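Local atomic coordinates of regulator of nonsense transcripts 2 (PDB entry 4CEK), a protein that takes part in nonsense-mediated mRNA decay, probably as a scaffold for other decay factors, and contains three MIF4G domains, the second of which is described here. Residues 123-128 against 135-140; 178-181 against 187-190; 236-241 against 275-280; 229-234 against 267-272. All coordinates share one frame; numbering follows the deposited sequence.

Interaction 1 (123-128 against 135-140); sequences QQLPNC and DKAAMD
The backbone O of Gln124 accepts from Asn127 N at 2.8 Å, where helix 110-124 ends and the chain winds on as a 3-10 turn; Cys128 N donates to Leu125 O at 2.9 Å. The contact belongs to the all-helical MIF4G fold: this helix end and turn rest against helix 131-144, the next helix in the chain. The side-chain amide of Gln124 has its NE2 hydrogen-bonded to the backbone O of Phe121, three residues earlier, and its OE1 4.2 Å from Ala137 CB. The helix end and the turn together bring Gln124, Leu125 and Cys128 up to a single methyl group. Ala137 suits the receiving helix because its small CB lets the turn come close, and the backbones are nearest between Leu125 and Ala137. Leu125 reaches the methyl with CD2, at 4.4 Å, while also packing on Tyr172 and Leu175 of helix 169-179; a branched leucine can serve both neighbours. Phe121 lies against Ala137 as well. Cys128, compact and mildly apolar, is buried here and touches Leu133 and Ile134 besides. With SG anti to its own carbonyl carbon (chi1 -63°), the sulfur is set 4.1 Å from Ala137 CB.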
# COMPACT_ATOMS: atom_id res chain seq x y z
N GLN A 123 13.81 12.96 -3.66
CA GLN A 123 14.94 12.36 -2.95
C GLN A 123 14.88 12.56 -1.42
O GLN A 123 15.61 11.90 -0.69
CB GLN A 123 16.28 12.84 -3.54
CG GLN A 123 16.56 12.21 -4.92
CD GLN A 123 17.78 12.79 -5.64
OE1 GLN A 123 17.83 13.98 -5.97
NE2 GLN A 123 18.77 11.93 -5.92
N GLN A 124 13.98 13.41 -0.95
CA GLN A 124 13.79 13.71 0.49
C GLN A 124 12.63 12.91 1.13
O GLN A 124 12.56 12.76 2.35
CB GLN A 124 13.61 15.24 0.65
CG GLN A 124 12.68 15.75 1.75
CD GLN A 124 11.18 15.79 1.35
OE1 GLN A 124 10.33 16.09 2.19
NE2 GLN A 124 10.86 15.52 0.08
N LEU A 125 11.71 12.41 0.29
CA LEU A 125 10.57 11.63 0.74
C LEU A 125 10.92 10.52 1.73
O LEU A 125 10.22 10.38 2.74
CB LEU A 125 9.81 11.03 -0.47
CG LEU A 125 8.69 11.92 -1.01
CD1 LEU A 125 7.98 11.27 -2.19
CD2 LEU A 125 7.74 12.28 0.14
N PRO A 126 11.99 9.75 1.45
CA PRO A 126 12.41 8.68 2.35
C PRO A 126 12.80 9.14 3.74
O PRO A 126 12.99 8.29 4.63
CB PRO A 126 13.64 8.09 1.66
CG PRO A 126 13.52 8.48 0.23
CD PRO A 126 12.84 9.81 0.25
N ASN A 127 12.93 10.46 3.93
CA ASN A 127 13.20 11.02 5.26
C ASN A 127 11.96 11.48 5.99
O ASN A 127 12.06 11.86 7.14
CB ASN A 127 14.17 12.21 5.18
CG ASN A 127 15.51 11.83 4.61
OD1 ASN A 127 15.84 10.65 4.48
ND2 ASN A 127 16.29 12.82 4.24
N CYS A 128 10.79 11.45 5.34
CA CYS A 128 9.57 11.93 5.98
C CYS A 128 8.97 10.84 6.83
O CYS A 128 7.92 10.30 6.54
CB CYS A 128 8.56 12.46 4.95
SG CYS A 128 9.18 13.91 4.02
N ASP A 135 2.83 15.37 6.09
CA ASP A 135 1.84 16.43 5.80
C ASP A 135 2.50 17.69 5.20
O ASP A 135 1.96 18.28 4.27
CB ASP A 135 1.04 16.78 7.07
CG ASP A 135 0.03 15.66 7.48
OD1 ASP A 135 -0.10 14.66 6.74
OD2 ASP A 135 -0.65 15.77 8.54
N LYS A 136 3.67 18.08 5.70
CA LYS A 136 4.42 19.20 5.11
C LYS A 136 4.78 18.94 3.66
O LYS A 136 4.65 19.82 2.80
CB LYS A 136 5.71 19.50 5.91
CG LYS A 136 5.49 20.43 7.09
CD LYS A 136 6.69 20.47 8.04
CE LYS A 136 6.42 21.32 9.28
NZ LYS A 136 6.82 20.63 10.55
N ALA A 137 5.24 17.72 3.40
CA ALA A 137 5.61 17.30 2.04
C ALA A 137 4.43 17.46 1.08
O ALA A 137 4.60 17.89 -0.07
CB ALA A 137 6.12 15.86 2.06
N ALA A 138 3.24 17.10 1.56
CA ALA A 138 2.02 17.27 0.80
C ALA A 138 1.73 18.76 0.51
O ALA A 138 1.30 19.09 -0.60
CB ALA A 138 0.85 16.64 1.54
N MET A 139 1.91 19.64 1.49
CA MET A 139 1.64 21.07 1.27
C MET A 139 2.65 21.62 0.27
O MET A 139 2.29 22.32 -0.68
CB MET A 139 1.64 21.84 2.58
CG MET A 139 0.37 21.64 3.40
SD MET A 139 0.31 22.36 5.08
CE MET A 139 1.55 21.42 5.96
N ASP A 140 3.91 21.25 0.46
CA ASP A 140 4.99 21.69 -0.43
C ASP A 140 4.73 21.27 -1.88
O ASP A 140 4.88 22.07 -2.81
CB ASP A 140 6.33 21.12 0.09
CG ASP A 140 7.52 21.61 -0.70
OD1 ASP A 140 7.39 22.61 -1.44
OD2 ASP A 140 8.62 20.99 -0.58

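Interaction 2 (178-181 against 187-190); sequences TLHP and AEDL
His180 meets Ala187 closely and Glu188 only loosely, and the two halves differ in character. On the tight side, ND1 of His180 lies 3.6 Å from Ala187 CB. The methyl approaches the imidazole obliquely, and Ala187 is buried. A small residue suits this place, since the CA atoms of His180 and Ala187 are 6.2 Å apart and the methyl already lies close to the ring. The histidine gets there because CG stands anti to its backbone N (chi1 175°), which carries the ring from the end of helix 169-179 across to helix 185-203, the next helix of the MIF4G domain. Met228 touches both His180 and Ala187, and Val176 adds to the packing on the alanine. The other side is looser and more open to solvent. There the carboxylate of exposed Glu188 stands at the edge of the imidazole, near its plane, with OE2 4.4 Å from His180 CE1, while Ser184 OG makes a weak hydrogen bond to that same oxygen. Between His180 ND1 and Glu188 OE2 the gap is 5.1 Å, so any attraction would be weak, without a direct bond, and would depend on protonation of both imidazole nitrogens.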
# COMPACT_ATOMS: atom_id res chain seq x y z
N THR A 178 -3.92 12.22 1.31
CA THR A 178 -4.01 13.65 1.62
C THR A 178 -4.09 14.49 0.31
O THR A 178 -4.79 15.49 0.25
CB THR A 178 -2.82 14.10 2.48
OG1 THR A 178 -2.83 13.39 3.72
CG2 THR A 178 -2.90 15.57 2.75
N LEU A 179 -3.38 14.06 -0.71
CA LEU A 179 -3.43 14.66 -2.02
C LEU A 179 -4.73 14.37 -2.79
O LEU A 179 -5.15 15.17 -3.62
CB LEU A 179 -2.21 14.21 -2.84
CG LEU A 179 -0.88 14.73 -2.28
CD1 LEU A 179 0.30 14.22 -3.10
CD2 LEU A 179 -0.92 16.25 -2.26
N HIS A 180 -5.37 13.25 -2.51
CA HIS A 180 -6.43 12.73 -3.38
C HIS A 180 -7.59 13.67 -3.64
O HIS A 180 -8.10 13.72 -4.77
CB HIS A 180 -6.95 11.41 -2.80
CG HIS A 180 -8.13 10.84 -3.53
ND1 HIS A 180 -8.03 10.28 -4.75
CD2 HIS A 180 -9.47 10.75 -3.16
CE1 HIS A 180 -9.24 9.84 -5.14
NE2 HIS A 180 -10.12 10.13 -4.17
N PRO A 181 -8.04 14.40 -2.61
CA PRO A 181 -9.18 15.29 -2.84
C PRO A 181 -8.93 16.46 -3.81
O PRO A 181 -9.90 17.07 -4.25
CB PRO A 181 -9.49 15.81 -1.42
CG PRO A 181 -8.98 14.72 -0.52
CD PRO A 181 -7.69 14.35 -1.18
N ALA A 187 -3.56 8.81 -6.64
CA ALA A 187 -4.15 7.58 -6.07
C ALA A 187 -4.44 6.57 -7.18
O ALA A 187 -4.04 5.40 -7.09
CB ALA A 187 -5.42 7.91 -5.30
N GLU A 188 -5.07 7.04 -8.25
CA GLU A 188 -5.52 6.17 -9.31
C GLU A 188 -4.35 5.42 -9.91
O GLU A 188 -4.46 4.24 -10.18
CB GLU A 188 -6.16 6.94 -10.47
CG GLU A 188 -7.05 8.14 -10.14
CD GLU A 188 -8.40 7.73 -9.64
OE1 GLU A 188 -8.61 6.50 -9.50
OE2 GLU A 188 -9.23 8.65 -9.39
N ASP A 189 -3.26 6.11 -10.18
CA ASP A 189 -2.13 5.52 -10.89
C ASP A 189 -1.39 4.53 -9.97
O ASP A 189 -1.04 3.44 -10.41
CB ASP A 189 -1.12 6.59 -11.36
CG ASP A 189 -1.51 7.26 -12.69
OD1 ASP A 189 -2.66 7.15 -13.14
OD2 ASP A 189 -0.62 7.92 -13.29
N LEU A 190 -1.15 4.94 -8.72
CA LEU A 190 -0.44 4.11 -7.77
C LEU A 190 -1.25 2.83 -7.57
O LEU A 190 -0.68 1.74 -7.67
CB LEU A 190 -0.17 4.84 -6.44
CG LEU A 190 0.81 4.12 -5.49
CD1 LEU A 190 2.15 3.76 -6.13
CD2 LEU A 190 1.04 4.93 -4.24

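Interaction 3 (236-241 against 275-280); sequences HCLKML and SVLLEQ
Leu238 and Leu277 meet through their branched ends, and this apolar pair carries most of the contact. Leu277 CD1 fits against the fork of Leu238, lying 4.1 Å from CD2 and equally far from CG. The two side chains overlap lengthwise, running in opposite senses, each pointing from its own helix toward the other, so the methyl of one lies alongside the branch of its partner. The same CD1 approaches the backbone as well, ending 4.4 Å from Lys239 N. Leucine suits both places because each side chain is long enough to span the space between the helices and has no polar group to satisfy in a buried seam.

Torsions set the reach. Leu277 has CG anti to its carbonyl carbon (chi1 -70°) and continues extended, which sends CD1 straight across; Leu238 instead has CG anti to the backbone N (chi1 -178°), which places CG and CD2 beside that methyl. The backbones come nearest at Lys239 and Leu277, whose CA atoms are 7.4 Å apart. Lys239 marks the solvent edge: its chain leads away from Leu277, as befits an exposed residue with a charged end.

Farther out, Leu257 of helix 247-266 packs on Leu238. Helices 231-243 and 268-287 run in roughly the same direction here, as expected of alternate helices in an up-and-down MIF4G array, with helix 247-266 the connecting element. Leu241 continues the packing from helix 231-243 onto Phe198 and Val202 of helix 185-203, whereas Leu278 turns from helix 268-287 to Phe265 and, in helix 292-305, to Tyr302 and Cys305.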
# COMPACT_ATOMS: atom_id res chain seq x y z
N HIS A 236 -11.21 -8.71 -2.69
CA HIS A 236 -10.94 -9.50 -3.88
C HIS A 236 -9.51 -10.02 -3.91
O HIS A 236 -9.25 -11.16 -4.30
CB HIS A 236 -11.25 -8.75 -5.14
CG HIS A 236 -10.82 -9.50 -6.36
ND1 HIS A 236 -9.65 -9.26 -6.98
CD2 HIS A 236 -11.40 -10.61 -6.99
CE1 HIS A 236 -9.52 -10.14 -8.01
NE2 HIS A 236 -10.59 -10.97 -8.00
N CYS A 237 -8.57 -9.19 -3.47
CA CYS A 237 -7.21 -9.63 -3.31
C CYS A 237 -7.13 -10.86 -2.44
O CYS A 237 -6.48 -11.83 -2.78
CB CYS A 237 -6.37 -8.50 -2.70
SG CYS A 237 -6.01 -7.18 -3.88
N LEU A 238 -7.81 -10.82 -1.31
CA LEU A 238 -7.76 -11.91 -0.37
C LEU A 238 -8.40 -13.16 -0.94
O LEU A 238 -7.83 -14.25 -0.86
CB LEU A 238 -8.48 -11.46 0.90
CG LEU A 238 -8.54 -12.38 2.08
CD1 LEU A 238 -7.17 -13.00 2.37
CD2 LEU A 238 -9.10 -11.54 3.23
N LYS A 239 -9.58 -13.01 -1.53
CA LYS A 239 -10.23 -14.12 -2.23
C LYS A 239 -9.37 -14.76 -3.30
O LYS A 239 -9.36 -15.97 -3.40
CB LYS A 239 -11.54 -13.64 -2.83
CG LYS A 239 -12.26 -14.64 -3.69
CD LYS A 239 -13.63 -14.05 -4.06
CE LYS A 239 -14.04 -14.32 -5.51
NZ LYS A 239 -15.21 -13.47 -5.88
N MET A 240 -8.62 -13.98 -4.08
CA MET A 240 -7.70 -14.57 -5.07
C MET A 240 -6.62 -15.44 -4.46
O MET A 240 -6.20 -16.45 -5.04
CB MET A 240 -7.02 -13.50 -5.94
CG MET A 240 -7.94 -12.88 -6.97
SD MET A 240 -9.00 -14.07 -7.86
CE MET A 240 -7.74 -14.92 -8.84
N LEU A 241 -6.10 -15.00 -3.33
CA LEU A 241 -5.06 -15.74 -2.65
C LEU A 241 -5.67 -17.04 -2.05
O LEU A 241 -5.01 -18.03 -2.02
CB LEU A 241 -4.44 -14.86 -1.56
CG LEU A 241 -3.58 -13.67 -1.99
CD1 LEU A 241 -3.18 -12.85 -0.79
CD2 LEU A 241 -2.32 -14.10 -2.76
N SER A 275 -15.08 -12.13 7.83
CA SER A 275 -15.34 -13.24 8.72
C SER A 275 -15.54 -14.54 7.99
O SER A 275 -15.00 -15.57 8.37
CB SER A 275 -16.58 -12.96 9.52
OG SER A 275 -16.86 -14.11 10.26
N VAL A 276 -16.32 -14.51 6.92
CA VAL A 276 -16.49 -15.70 6.11
C VAL A 276 -15.13 -16.17 5.61
O VAL A 276 -14.81 -17.36 5.69
CB VAL A 276 -17.46 -15.50 4.92
CG1 VAL A 276 -17.43 -16.72 4.01
CG2 VAL A 276 -18.87 -15.27 5.41
N LEU A 277 -14.32 -15.23 5.11
CA LEU A 277 -13.05 -15.59 4.49
C LEU A 277 -12.04 -16.07 5.54
O LEU A 277 -11.20 -16.93 5.26
CB LEU A 277 -12.47 -14.41 3.66
CG LEU A 277 -13.21 -14.03 2.34
CD1 LEU A 277 -12.65 -12.77 1.67
CD2 LEU A 277 -13.25 -15.17 1.33
N LEU A 278 -12.09 -15.47 6.74
CA LEU A 278 -11.23 -15.89 7.86
C LEU A 278 -11.52 -17.33 8.25
O LEU A 278 -10.58 -18.12 8.45
CB LEU A 278 -11.42 -14.99 9.08
CG LEU A 278 -10.85 -13.59 8.98
CD1 LEU A 278 -11.28 -12.74 10.19
CD2 LEU A 278 -9.36 -13.65 8.80
N GLU A 279 -12.81 -17.67 8.31
CA GLU A 279 -13.25 -19.04 8.61
C GLU A 279 -12.92 -19.99 7.48
O GLU A 279 -12.60 -21.14 7.75
CB GLU A 279 -14.76 -19.13 8.92
CG GLU A 279 -15.22 -18.33 10.13
CD GLU A 279 -14.64 -18.79 11.48
OE1 GLU A 279 -14.50 -20.01 11.72
OE2 GLU A 279 -14.33 -17.90 12.32
N GLN A 280 -12.95 -19.55 6.23
CA GLN A 280 -12.48 -20.45 5.15
C GLN A 280 -10.99 -20.76 5.21
O GLN A 280 -10.56 -21.83 4.79
CB GLN A 280 -12.76 -19.88 3.76
CG GLN A 280 -14.22 -19.81 3.38
CD GLN A 280 -14.41 -19.12 2.03
OE1 GLN A 280 -13.48 -19.06 1.21
NE2 GLN A 280 -15.61 -18.58 1.80

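Interaction 4 (229-234 against 267-272); sequences FTKNDT and SPESHL
Lys231 and Ser270 bring the first turns of helices 231-243 and 268-287 together, their CA atoms 6.5 Å apart. Across this gap the long aliphatic part of Lys231 does nearly all the touching. CB and CG run beside Ser270, CD comes within 3.3 Å of Ser270 OG, and CE reaches 3.5 Å from Ser267 CB. The two serines suit the place because they are small and turn their hydroxyls to the preceding helix: Ser270 OG bonds to the backbone O of Leu264 and Ser267 OG to that of Phe263. Lys231 also packs on those two residues, so it lies over the joint where helix 247-266 gives way to the next helix of the MIF4G array. Glu269 flanks it, with its CB 4.1 Å from Lys231 CD. At the end of the lysine a bend (chi4 86°) leaves NZ 4.5 Å from Glu269 OE2, a favourable approach of opposite charges but too long for a salt bridge. Were Lys231 replaced by an alanine, the loss of CG to NZ would probably open a gap beside Ser267 and Ser270 and leave Glu269 without its nearby positive charge. The start of the lysine's helix is fixed by a capping box. Asp233 N donates to Thr230 OG1 at 3.1 Å (159° at the hydrogen); in return Thr230 N donates to Asp233 OD2 at 3.2 Å (167°), using the anti lone pair of that oxygen. Thr230 suits the N-cap by offering its hydroxyl to a first-turn amide, and Asp233 returns a carboxylate oxygen to the N-cap amide. Beside the box, Asn232 OD1 accepts from Arg273 NH1.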
# COMPACT_ATOMS: atom_id res chain seq x y z
N PHE A 229 -7.79 2.09 -1.55
CA PHE A 229 -8.42 0.86 -2.05
C PHE A 229 -9.69 0.72 -1.27
O PHE A 229 -9.72 1.08 -0.10
CB PHE A 229 -7.56 -0.36 -1.80
CG PHE A 229 -6.47 -0.52 -2.79
CD1 PHE A 229 -6.67 -1.22 -3.97
CD2 PHE A 229 -5.22 0.03 -2.56
CE1 PHE A 229 -5.65 -1.37 -4.88
CE2 PHE A 229 -4.20 -0.12 -3.48
CZ PHE A 229 -4.41 -0.83 -4.63
N THR A 230 -10.76 0.27 -1.92
CA THR A 230 -12.02 0.07 -1.24
C THR A 230 -11.92 -1.30 -0.60
O THR A 230 -11.03 -2.10 -0.96
CB THR A 230 -13.23 0.05 -2.23
OG1 THR A 230 -12.98 -0.97 -3.19
CG2 THR A 230 -13.48 1.42 -2.94
N LYS A 231 -12.85 -1.57 0.33
CA LYS A 231 -12.92 -2.86 1.05
C LYS A 231 -13.11 -3.97 0.08
O LYS A 231 -12.46 -5.03 0.17
CB LYS A 231 -14.07 -2.84 2.06
CG LYS A 231 -13.75 -1.91 3.23
CD LYS A 231 -14.98 -1.49 4.04
CE LYS A 231 -14.55 -0.52 5.13
NZ LYS A 231 -14.50 0.88 4.60
N ASN A 232 -13.97 -3.72 -0.90
CA ASN A 232 -14.26 -4.69 -1.96
C ASN A 232 -13.03 -5.01 -2.79
O ASN A 232 -12.81 -6.16 -3.10
CB ASN A 232 -15.40 -4.16 -2.83
CG ASN A 232 -15.97 -5.21 -3.76
OD1 ASN A 232 -16.49 -6.21 -3.30
ND2 ASN A 232 -15.92 -4.97 -5.07
N ASP A 233 -12.21 -4.01 -3.12
CA ASP A 233 -10.91 -4.24 -3.82
C ASP A 233 -10.00 -5.21 -3.10
O ASP A 233 -9.43 -6.14 -3.67
CB ASP A 233 -10.07 -2.95 -3.86
CG ASP A 233 -10.33 -2.08 -5.05
OD1 ASP A 233 -10.46 -2.63 -6.17
OD2 ASP A 233 -10.36 -0.83 -4.86
N THR A 234 -9.78 -4.91 -1.82
CA THR A 234 -8.84 -5.67 -1.04
C THR A 234 -9.40 -7.05 -0.64
O THR A 234 -8.66 -8.01 -0.54
CB THR A 234 -8.45 -4.85 0.18
OG1 THR A 234 -7.96 -3.58 -0.29
CG2 THR A 234 -7.38 -5.60 1.03
N SER A 267 -14.93 -2.99 10.48
CA SER A 267 -15.81 -2.15 9.70
C SER A 267 -17.11 -2.89 9.37
O SER A 267 -17.08 -4.02 8.88
CB SER A 267 -15.09 -1.71 8.41
OG SER A 267 -13.90 -0.98 8.74
N PRO A 268 -18.27 -2.27 9.64
CA PRO A 268 -19.54 -2.98 9.46
C PRO A 268 -19.82 -3.43 8.02
O PRO A 268 -20.39 -4.49 7.79
CB PRO A 268 -20.59 -1.97 9.90
CG PRO A 268 -19.89 -0.67 10.10
CD PRO A 268 -18.44 -0.97 10.31
N GLU A 269 -19.38 -2.61 7.06
CA GLU A 269 -19.58 -2.88 5.64
C GLU A 269 -18.92 -4.18 5.23
O GLU A 269 -19.46 -4.93 4.40
CB GLU A 269 -18.99 -1.74 4.81
CG GLU A 269 -19.62 -0.38 5.08
CD GLU A 269 -18.87 0.45 6.12
OE1 GLU A 269 -18.47 -0.07 7.19
OE2 GLU A 269 -18.72 1.67 5.87
N SER A 270 -17.74 -4.43 5.80
CA SER A 270 -16.87 -5.55 5.39
C SER A 270 -16.81 -6.70 6.37
O SER A 270 -16.27 -7.75 6.02
CB SER A 270 -15.44 -5.03 5.16
OG SER A 270 -15.12 -4.06 6.12
N HIS A 271 -17.35 -6.50 7.58
CA HIS A 271 -17.23 -7.45 8.67
C HIS A 271 -17.59 -8.86 8.29
O HIS A 271 -16.80 -9.80 8.49
CB HIS A 271 -18.06 -7.01 9.89
CG HIS A 271 -18.20 -8.10 10.94
ND1 HIS A 271 -19.39 -8.51 11.38
CD2 HIS A 271 -17.25 -8.89 11.58
CE1 HIS A 271 -19.21 -9.51 12.26
NE2 HIS A 271 -17.90 -9.73 12.37
N LEU A 272 -18.77 -9.00 7.70
CA LEU A 272 -19.36 -10.31 7.42
C LEU A 272 -18.57 -11.07 6.39
O LEU A 272 -18.45 -12.29 6.46
CB LEU A 272 -20.83 -10.16 6.96
CG LEU A 272 -21.63 -11.39 6.44
CD1 LEU A 272 -23.13 -11.30 6.71
CD2 LEU A 272 -21.39 -11.62 4.94

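In the fold
The four contacts lie in a single MIF4G domain and fall into two groups; interactions 1 and 2 come in series, whereas the segments of 3 and 4 alternate along the chain. The first two adjoin: Ala138 O of one lies 4.0 Å from Leu179 CD2 of the other, so helix 169-179 joins them. Interactions 3 and 4 share helices 231-243 and 268-287, with centres about 11 Å apart; interaction 4 ties the beginnings of these helices and interaction 3 their later turns. Between the groups, interactions 2 and 4 come nearest, at about 5 Å between closest atoms, whereas interactions 1 and 3 lie on opposite sides of the chain's centre, their centres about 35 Å apart.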